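PDB 5MQR: beta-L-arabinobiosidase from Bacteroides thetaiotaomicron, which hydrolyses glycosidic bonds in plant pectin breakdown, probably releasing beta-L-arabinobiose from glycans, with a possible exo-alpha-sialidase activity. Local coordinates for residues A[645-650]-A[675-680]; A[638-643]-A[1013-1018]; A[679-684]-A[694-699]. One frame throughout, in Å; residues are numbered along the deposited sequence.

Contact 1 (A[645-650]-A[675-680]); sequences IPNAKA and RWWSLR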
# COMPACT_ATOMS: atom_id res chain seq x y z
N ILE A 645 34.45 -2.62 2.32
CA ILE A 645 33.30 -2.26 3.12
C ILE A 645 33.26 -3.20 4.31
O ILE A 645 32.75 -4.34 4.21
CB ILE A 645 32.02 -2.32 2.28
CG1 ILE A 645 32.10 -1.24 1.18
CG2 ILE A 645 30.79 -2.01 3.13
CD1 ILE A 645 31.29 -1.60 -0.01
N PRO A 646 33.83 -2.74 5.45
CA PRO A 646 33.80 -3.53 6.68
C PRO A 646 32.37 -3.80 7.14
O PRO A 646 31.45 -3.08 6.72
CB PRO A 646 34.51 -2.63 7.69
CG PRO A 646 35.33 -1.70 6.85
CD PRO A 646 34.45 -1.43 5.69
N ASN A 647 32.19 -4.83 7.96
CA ASN A 647 30.92 -5.15 8.59
C ASN A 647 30.30 -3.92 9.27
O ASN A 647 29.10 -3.74 9.22
CB ASN A 647 31.06 -6.27 9.63
CG ASN A 647 31.10 -7.67 9.03
OD1 ASN A 647 31.00 -7.88 7.83
ND2 ASN A 647 31.25 -8.65 9.90
N ALA A 648 31.14 -3.10 9.90
CA ALA A 648 30.68 -1.88 10.57
C ALA A 648 30.01 -0.87 9.59
O ALA A 648 29.18 -0.08 10.01
CB ALA A 648 31.84 -1.24 11.36
N LYS A 649 30.37 -0.90 8.30
CA LYS A 649 29.80 -0.01 7.27
C LYS A 649 28.76 -0.70 6.39
O LYS A 649 28.18 -0.07 5.52
CB LYS A 649 30.91 0.53 6.34
CG LYS A 649 31.97 1.37 7.03
CD LYS A 649 31.47 2.78 7.33
CE LYS A 649 32.01 3.31 8.66
NZ LYS A 649 31.77 4.79 8.79
N ALA A 650 28.50 -1.98 6.65
CA ALA A 650 27.72 -2.81 5.75
C ALA A 650 26.24 -2.44 5.72
O ALA A 650 25.64 -2.47 4.63
CB ALA A 650 27.91 -4.30 6.08
N ARG A 675 22.63 -12.60 1.45
CA ARG A 675 23.43 -12.72 0.23
C ARG A 675 23.89 -11.35 -0.24
O ARG A 675 24.98 -11.24 -0.81
CB ARG A 675 22.67 -13.46 -0.87
CG ARG A 675 22.59 -14.97 -0.61
CD ARG A 675 23.95 -15.67 -0.66
NE ARG A 675 24.56 -15.49 -1.96
CZ ARG A 675 24.60 -16.40 -2.94
NH1 ARG A 675 24.10 -17.63 -2.79
NH2 ARG A 675 25.16 -16.05 -4.09
N TRP A 676 23.10 -10.30 0.02
CA TRP A 676 23.60 -8.96 -0.24
C TRP A 676 24.77 -8.60 0.71
O TRP A 676 25.76 -8.05 0.26
CB TRP A 676 22.53 -7.89 -0.14
CG TRP A 676 21.59 -7.84 -1.27
CD1 TRP A 676 20.23 -7.86 -1.19
CD2 TRP A 676 21.91 -7.70 -2.66
NE1 TRP A 676 19.68 -7.76 -2.44
CE2 TRP A 676 20.68 -7.67 -3.37
CE3 TRP A 676 23.10 -7.65 -3.38
CZ2 TRP A 676 20.60 -7.58 -4.75
CZ3 TRP A 676 23.03 -7.54 -4.76
CH2 TRP A 676 21.79 -7.51 -5.44
N TRP A 677 24.61 -8.92 1.99
CA TRP A 677 25.61 -8.65 3.02
C TRP A 677 26.91 -9.41 2.73
O TRP A 677 28.01 -8.93 2.99
CB TRP A 677 25.03 -9.07 4.38
CG TRP A 677 25.93 -8.94 5.58
CD1 TRP A 677 26.11 -7.83 6.36
CD2 TRP A 677 26.71 -9.96 6.16
NE1 TRP A 677 26.97 -8.11 7.39
CE2 TRP A 677 27.35 -9.41 7.29
CE3 TRP A 677 26.94 -11.30 5.84
CZ2 TRP A 677 28.22 -10.15 8.09
CZ3 TRP A 677 27.80 -12.03 6.63
CH2 TRP A 677 28.42 -11.46 7.76
N SER A 678 26.75 -10.61 2.21
CA SER A 678 27.86 -11.43 1.83
C SER A 678 28.57 -10.88 0.59
O SER A 678 29.77 -10.67 0.62
CB SER A 678 27.38 -12.84 1.52
OG SER A 678 28.52 -13.63 1.51
N LEU A 679 27.81 -10.66 -0.48
CA LEU A 679 28.36 -10.12 -1.73
C LEU A 679 29.17 -8.86 -1.48
O LEU A 679 30.24 -8.68 -2.04
CB LEU A 679 27.25 -9.79 -2.73
CG LEU A 679 27.70 -9.19 -4.05
CD1 LEU A 679 28.35 -10.26 -4.92
CD2 LEU A 679 26.56 -8.54 -4.78
N ARG A 680 28.67 -7.99 -0.60
CA ARG A 680 29.33 -6.73 -0.31
C ARG A 680 30.78 -6.89 0.19
O ARG A 680 31.63 -6.02 -0.09
CB ARG A 680 28.44 -5.84 0.59
CG ARG A 680 29.12 -5.15 1.76
CD ARG A 680 29.11 -6.18 2.87
NE ARG A 680 30.16 -6.04 3.77
CZ ARG A 680 30.28 -6.74 4.89
NH1 ARG A 680 29.39 -7.67 5.27
NH2 ARG A 680 31.33 -6.47 5.63
O HOH W 1 34.06 -5.02 0.87
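Arg-680 reaches from helix 666-680 to the first turn of helix 647-657 and the residues just before it, where Ile-645, Asn-647 and Ala-650 receive it. CB already faces this partner, and the next atom, CG, rests 3.8 Å from CG2 of Ile-645. The chain then bends (chi2 -84°), and CD and NE pass beside CB of Ala-650. From there the guanidinium spreads flat. NE and NH2 together take the backbone O of Ile-645, at 3.1 and 2.9 Å, a side-on grip on one atom that lies almost exactly in the guanidinium plane. NH2 is used a second time: it gives a bond of 2.6 Å to OD1 of Asn-647, in the carbonyl plane and on a lone pair. OD1 also takes NZ of Lys-681. NH1 adds a weak bond to the same OD1, and it also bonds O of Trp-677, 2.9 Å away, while lying 3.2 Å above the indole plane of that residue, toward the rim. CB of Ala-650 covers one face of the group, centred 3.5 Å above it. With so many partners the guanidinium can hardly rotate, and Glu-639 adds a long, weak ion pair. The indole NE1 of Trp-677 is bonded to Asn-634. Trp-653 and Met-654, further along helix 647-657, pack on Arg-680 and Trp-677 respectively, so the seam between helices 647-657 and 666-680 is largely buried.

Contact 2 (A[638-643]-A[1013-1018]); sequences DENIVQ and SRYYNH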
# COMPACT_ATOMS: atom_id res chain seq x y z
N ASP A 638 32.68 -14.13 13.75
CA ASP A 638 33.79 -13.21 13.51
C ASP A 638 33.84 -12.74 12.05
O ASP A 638 33.41 -13.45 11.13
CB ASP A 638 35.16 -13.84 13.91
CG ASP A 638 35.60 -14.98 12.98
OD1 ASP A 638 34.85 -15.98 12.89
OD2 ASP A 638 36.68 -14.90 12.35
N GLU A 639 34.37 -11.54 11.87
CA GLU A 639 34.70 -10.99 10.57
C GLU A 639 36.14 -11.43 10.24
O GLU A 639 37.10 -10.85 10.73
CB GLU A 639 34.57 -9.47 10.63
CG GLU A 639 34.73 -8.76 9.30
CD GLU A 639 34.42 -7.27 9.37
OE1 GLU A 639 34.48 -6.68 10.46
OE2 GLU A 639 34.12 -6.67 8.30
N ASN A 640 36.28 -12.46 9.41
CA ASN A 640 37.59 -13.05 9.16
C ASN A 640 38.50 -12.20 8.28
O ASN A 640 39.73 -12.13 8.52
CB ASN A 640 37.49 -14.48 8.58
CG ASN A 640 36.79 -14.53 7.23
OD1 ASN A 640 35.80 -13.84 7.01
ND2 ASN A 640 37.32 -15.34 6.31
N ILE A 641 37.91 -11.56 7.27
CA ILE A 641 38.65 -10.77 6.29
C ILE A 641 37.86 -9.53 5.95
O ILE A 641 36.66 -9.63 5.63
CB ILE A 641 38.92 -11.58 5.01
CG1 ILE A 641 39.96 -12.68 5.25
CG2 ILE A 641 39.42 -10.67 3.89
CD1 ILE A 641 40.08 -13.69 4.12
N VAL A 642 38.51 -8.38 6.01
CA VAL A 642 37.89 -7.09 5.72
C VAL A 642 38.41 -6.54 4.40
O VAL A 642 39.61 -6.40 4.23
CB VAL A 642 38.21 -6.07 6.83
CG1 VAL A 642 37.60 -4.70 6.51
CG2 VAL A 642 37.73 -6.59 8.19
N GLN A 643 37.51 -6.21 3.48
CA GLN A 643 37.90 -5.57 2.23
C GLN A 643 37.37 -4.14 2.22
O GLN A 643 37.48 -3.46 3.24
CB GLN A 643 37.54 -6.47 1.05
CG GLN A 643 38.34 -7.78 1.09
CD GLN A 643 38.38 -8.54 -0.22
OE1 GLN A 643 39.44 -9.03 -0.61
NE2 GLN A 643 37.23 -8.68 -0.91
N SER A 1013 35.98 -21.36 2.31
CA SER A 1013 34.61 -21.45 1.80
C SER A 1013 33.70 -20.33 2.28
O SER A 1013 32.65 -20.09 1.68
CB SER A 1013 33.98 -22.77 2.21
OG SER A 1013 34.58 -23.82 1.51
N ARG A 1014 34.06 -19.69 3.39
CA ARG A 1014 33.17 -18.72 4.02
C ARG A 1014 32.90 -17.55 3.10
O ARG A 1014 33.85 -16.96 2.58
CB ARG A 1014 33.76 -18.23 5.34
CG ARG A 1014 33.82 -19.28 6.42
CD ARG A 1014 34.47 -18.75 7.68
NE ARG A 1014 33.69 -17.67 8.27
CZ ARG A 1014 34.09 -16.90 9.29
NH1 ARG A 1014 35.29 -17.11 9.85
NH2 ARG A 1014 33.30 -15.93 9.75
N TYR A 1015 31.62 -17.25 2.91
CA TYR A 1015 31.17 -16.10 2.10
C TYR A 1015 31.58 -16.23 0.62
O TYR A 1015 31.87 -15.22 -0.02
CB TYR A 1015 31.70 -14.77 2.68
CG TYR A 1015 31.58 -14.68 4.20
CD1 TYR A 1015 30.33 -14.79 4.83
CD2 TYR A 1015 32.70 -14.51 4.99
CE1 TYR A 1015 30.21 -14.75 6.21
CE2 TYR A 1015 32.58 -14.45 6.38
CZ TYR A 1015 31.34 -14.58 6.98
OH TYR A 1015 31.26 -14.52 8.35
N TYR A 1016 31.57 -17.45 0.08
CA TYR A 1016 31.97 -17.66 -1.30
C TYR A 1016 31.06 -16.92 -2.29
O TYR A 1016 29.84 -16.91 -2.18
CB TYR A 1016 31.99 -19.17 -1.59
CG TYR A 1016 32.84 -19.63 -2.75
CD1 TYR A 1016 34.18 -19.20 -2.90
CD2 TYR A 1016 32.35 -20.55 -3.67
CE1 TYR A 1016 34.95 -19.63 -3.95
CE2 TYR A 1016 33.13 -21.01 -4.70
CZ TYR A 1016 34.43 -20.53 -4.85
OH TYR A 1016 35.21 -20.97 -5.89
N ASN A 1017 31.69 -16.30 -3.27
CA ASN A 1017 31.00 -15.47 -4.25
C ASN A 1017 31.23 -16.04 -5.64
O ASN A 1017 32.13 -15.62 -6.36
CB ASN A 1017 31.50 -14.03 -4.15
CG ASN A 1017 30.79 -13.11 -5.11
OD1 ASN A 1017 29.63 -13.36 -5.49
ND2 ASN A 1017 31.49 -12.06 -5.56
N HIS A 1018 30.37 -17.00 -5.98
CA HIS A 1018 30.58 -17.90 -7.09
C HIS A 1018 29.23 -18.35 -7.64
O HIS A 1018 29.11 -19.43 -8.21
CB HIS A 1018 31.35 -19.09 -6.51
CG HIS A 1018 31.95 -20.02 -7.50
ND1 HIS A 1018 31.62 -21.36 -7.54
CD2 HIS A 1018 32.94 -19.85 -8.41
CE1 HIS A 1018 32.34 -21.97 -8.46
NE2 HIS A 1018 33.14 -21.08 -9.01
O HOH W 2 36.58 -16.62 3.59
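NH2 of Arg-1014 is held by two oxygens at once: it donates to the backbone O of Asp-638 at 2.8 Å and, equally close at 2.8 Å, to OH of Tyr-1015, its neighbour in sequence. Both acceptors lie somewhat off the guanidinium plane. NH1 reaches the carboxylate of Asp-638 in a long salt bridge, 3.3 Å to OD1, met on the syn side but out of the carboxylate plane. Arg-1014 thus takes Asp-638 end-on, one nitrogen to the main chain and one to the side chain, whose CG sits between the backbone N and the carbonyl carbon (chi1 69°). Asn-640 supplies a flat cover: its amide stacks on one face of the guanidinium, the planes 22° apart, with CG 4.0 Å above and toward the rim. The donors come from a type II beta turn, Ser-1013 to Tyr-1016, within the MGH1-like glycoside hydrolase domain; Arg-1014 and Tyr-1015 fill its two central positions, and both side chains reach the 638-643 loop. A leucine in place of Arg-1014 would probably leave the carboxylate of Asp-638 without its cationic mate and the amide of Asn-640 without the flat group it stacks on. The Tyr-1015 hydroxyl is also bonded to Glu-637, and its ring has a cation-pi contact with Lys-681. OD1 of Asn-640 lies in plane with that ring, at its edge, 3.3 Å from CE2. At the other end of the amide, ND2 bonds Glu-1011 and, at 3.1 Å, a water that donates to the backbone O of Arg-1014.

Contact 3 (A[679-684]-A[694-699]); sequences LRKHIK and EFLVQR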
# COMPACT_ATOMS: atom_id res chain seq x y z
N LEU A 679 27.81 -10.66 -0.48
CA LEU A 679 28.36 -10.12 -1.73
C LEU A 679 29.17 -8.86 -1.48
O LEU A 679 30.24 -8.68 -2.04
CB LEU A 679 27.25 -9.79 -2.73
CG LEU A 679 27.70 -9.19 -4.05
CD1 LEU A 679 28.35 -10.26 -4.92
CD2 LEU A 679 26.56 -8.54 -4.78
N ARG A 680 28.67 -7.99 -0.60
CA ARG A 680 29.33 -6.73 -0.31
C ARG A 680 30.78 -6.89 0.19
O ARG A 680 31.63 -6.02 -0.09
CB ARG A 680 28.44 -5.84 0.59
CG ARG A 680 29.12 -5.15 1.76
CD ARG A 680 29.11 -6.18 2.87
NE ARG A 680 30.16 -6.04 3.77
CZ ARG A 680 30.28 -6.74 4.89
NH1 ARG A 680 29.39 -7.67 5.27
NH2 ARG A 680 31.33 -6.47 5.63
N LYS A 681 31.08 -8.00 0.87
CA LYS A 681 32.43 -8.28 1.35
C LYS A 681 33.44 -8.36 0.22
O LYS A 681 34.64 -8.16 0.45
CB LYS A 681 32.49 -9.60 2.12
CG LYS A 681 31.76 -9.59 3.46
CD LYS A 681 31.70 -11.01 4.04
CE LYS A 681 31.17 -11.03 5.48
NZ LYS A 681 32.15 -10.47 6.45
N HIS A 682 32.95 -8.65 -0.99
CA HIS A 682 33.80 -8.90 -2.14
C HIS A 682 34.15 -7.66 -2.95
O HIS A 682 34.96 -7.74 -3.87
CB HIS A 682 33.22 -10.00 -3.02
CG HIS A 682 33.20 -11.32 -2.34
ND1 HIS A 682 34.25 -12.20 -2.41
CD2 HIS A 682 32.28 -11.88 -1.52
CE1 HIS A 682 33.97 -13.27 -1.68
NE2 HIS A 682 32.78 -13.09 -1.12
N ILE A 683 33.61 -6.52 -2.57
CA ILE A 683 34.05 -5.27 -3.16
C ILE A 683 35.42 -4.96 -2.56
O ILE A 683 35.55 -4.82 -1.33
CB ILE A 683 33.05 -4.16 -2.89
CG1 ILE A 683 31.71 -4.54 -3.56
CG2 ILE A 683 33.58 -2.83 -3.40
CD1 ILE A 683 30.53 -3.73 -3.08
N LYS A 684 36.43 -4.85 -3.42
CA LYS A 684 37.82 -4.66 -2.99
C LYS A 684 38.44 -3.40 -3.58
O LYS A 684 38.34 -3.18 -4.77
CB LYS A 684 38.62 -5.86 -3.47
CG LYS A 684 40.03 -5.99 -2.93
CD LYS A 684 40.61 -7.32 -3.42
CE LYS A 684 42.07 -7.49 -3.06
NZ LYS A 684 42.21 -7.37 -1.59
N GLU A 694 36.16 -13.57 -5.66
CA GLU A 694 35.42 -14.83 -5.60
C GLU A 694 35.67 -15.49 -4.22
O GLU A 694 34.70 -15.71 -3.45
CB GLU A 694 35.86 -15.75 -6.76
CG GLU A 694 35.22 -17.13 -6.79
CD GLU A 694 35.94 -18.12 -7.70
OE1 GLU A 694 35.87 -18.00 -8.93
OE2 GLU A 694 36.51 -19.09 -7.16
N PHE A 695 36.95 -15.79 -3.95
CA PHE A 695 37.43 -16.20 -2.63
C PHE A 695 37.91 -14.95 -1.91
O PHE A 695 38.60 -14.12 -2.52
CB PHE A 695 38.66 -17.10 -2.74
CG PHE A 695 38.36 -18.54 -3.06
CD1 PHE A 695 38.03 -19.43 -2.06
CD2 PHE A 695 38.49 -19.02 -4.35
CE1 PHE A 695 37.80 -20.77 -2.33
CE2 PHE A 695 38.26 -20.35 -4.65
CZ PHE A 695 37.92 -21.23 -3.63
N LEU A 696 37.59 -14.83 -0.62
CA LEU A 696 38.19 -13.77 0.21
C LEU A 696 39.66 -14.09 0.53
O LEU A 696 40.51 -13.21 0.45
CB LEU A 696 37.43 -13.55 1.51
CG LEU A 696 35.98 -13.10 1.38
CD1 LEU A 696 35.37 -13.00 2.77
CD2 LEU A 696 35.85 -11.78 0.66
N VAL A 697 39.94 -15.35 0.86
CA VAL A 697 41.31 -15.80 1.08
C VAL A 697 42.17 -15.69 -0.19
O VAL A 697 41.65 -15.74 -1.32
CB VAL A 697 41.39 -17.25 1.63
CG1 VAL A 697 40.64 -17.38 2.96
CG2 VAL A 697 40.93 -18.26 0.58
N GLN A 698 43.47 -15.51 0.01
CA GLN A 698 44.42 -15.26 -1.07
C GLN A 698 44.66 -16.54 -1.85
O GLN A 698 45.24 -17.47 -1.31
CB GLN A 698 45.77 -14.78 -0.50
CG GLN A 698 46.89 -14.59 -1.52
CD GLN A 698 46.67 -13.35 -2.35
OE1 GLN A 698 46.40 -13.43 -3.58
NE2 GLN A 698 46.76 -12.19 -1.70
N ARG A 699 44.25 -16.59 -3.11
CA ARG A 699 44.48 -17.79 -3.94
C ARG A 699 45.77 -17.67 -4.78
O ARG A 699 46.09 -16.60 -5.29
CB ARG A 699 43.26 -18.08 -4.81
CG ARG A 699 41.96 -18.13 -4.00
CD ARG A 699 41.89 -19.36 -3.12
NE ARG A 699 41.59 -20.55 -3.90
CZ ARG A 699 41.79 -21.81 -3.50
NH1 ARG A 699 42.33 -22.09 -2.31
NH2 ARG A 699 41.45 -22.81 -4.30
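His-682 and Leu-696 both turn CG beside the backbone N and anti to the carbonyl carbon (chi1 -66° and -61°), and this brings the imidazole and the isobutyl group together at about a right angle. His-682 belongs to a type I beta turn, Arg-680 to Ile-683, which leads helix 666-680 into the short antiparallel hairpin of strands 683-684 and 691-692; Leu-696 comes from the loop that follows. The central event is a CH-pi contact: CD2 of Leu-696 stands over the ring face, 3.6 Å from its centroid and displaced toward the rim at CE1. CE1 also lies 3.1 Å from the backbone O of Glu-694, a close carbon-oxygen approach that is oblique to the ring. The imidazole is fixed at both nitrogens. ND1 is bonded to OG1 of Thr-693 and NE2 to the backbone O of Tyr-1015, so NE2 must carry a proton and the ring has little freedom to flip. All five residues that touch here are buried. The same methyl, CD2 of Leu-696, also packs 3.8 Å from the backbone O of Lys-681, an oxygen that is bonded to NE2 of Gln-643. The Lys-681 side chain then runs away from Leu-696, and its CG lies 3.5 Å above the guanidinium of Arg-680, on the face opposite that covered by CB of Ala-650.

In the fold
The three contacts form one cluster far from the centre of the chain, contacts 1 and 2 lying about 10 Å apart between centres, 1 and 3 about 11 Å, and 2 and 3 about 6 Å. Contact 2 joins ends 370 residues apart, and contacts 1 and 3 nest inside the loop it closes. Contacts 1 and 3 follow one another along the chain, sharing Leu-679 and Arg-680 of helix 666-680. Direct bonds knit them: Glu-639 to Asn-647, Lys-681 to Asn-647, and probably Tyr-1016 to Glu-694. Together they tie helices 647-657 and 666-680, and the hairpin after them, to a late loop of the glycoside hydrolase domain, consistent with the helical fold of six-hairpin glycosidases.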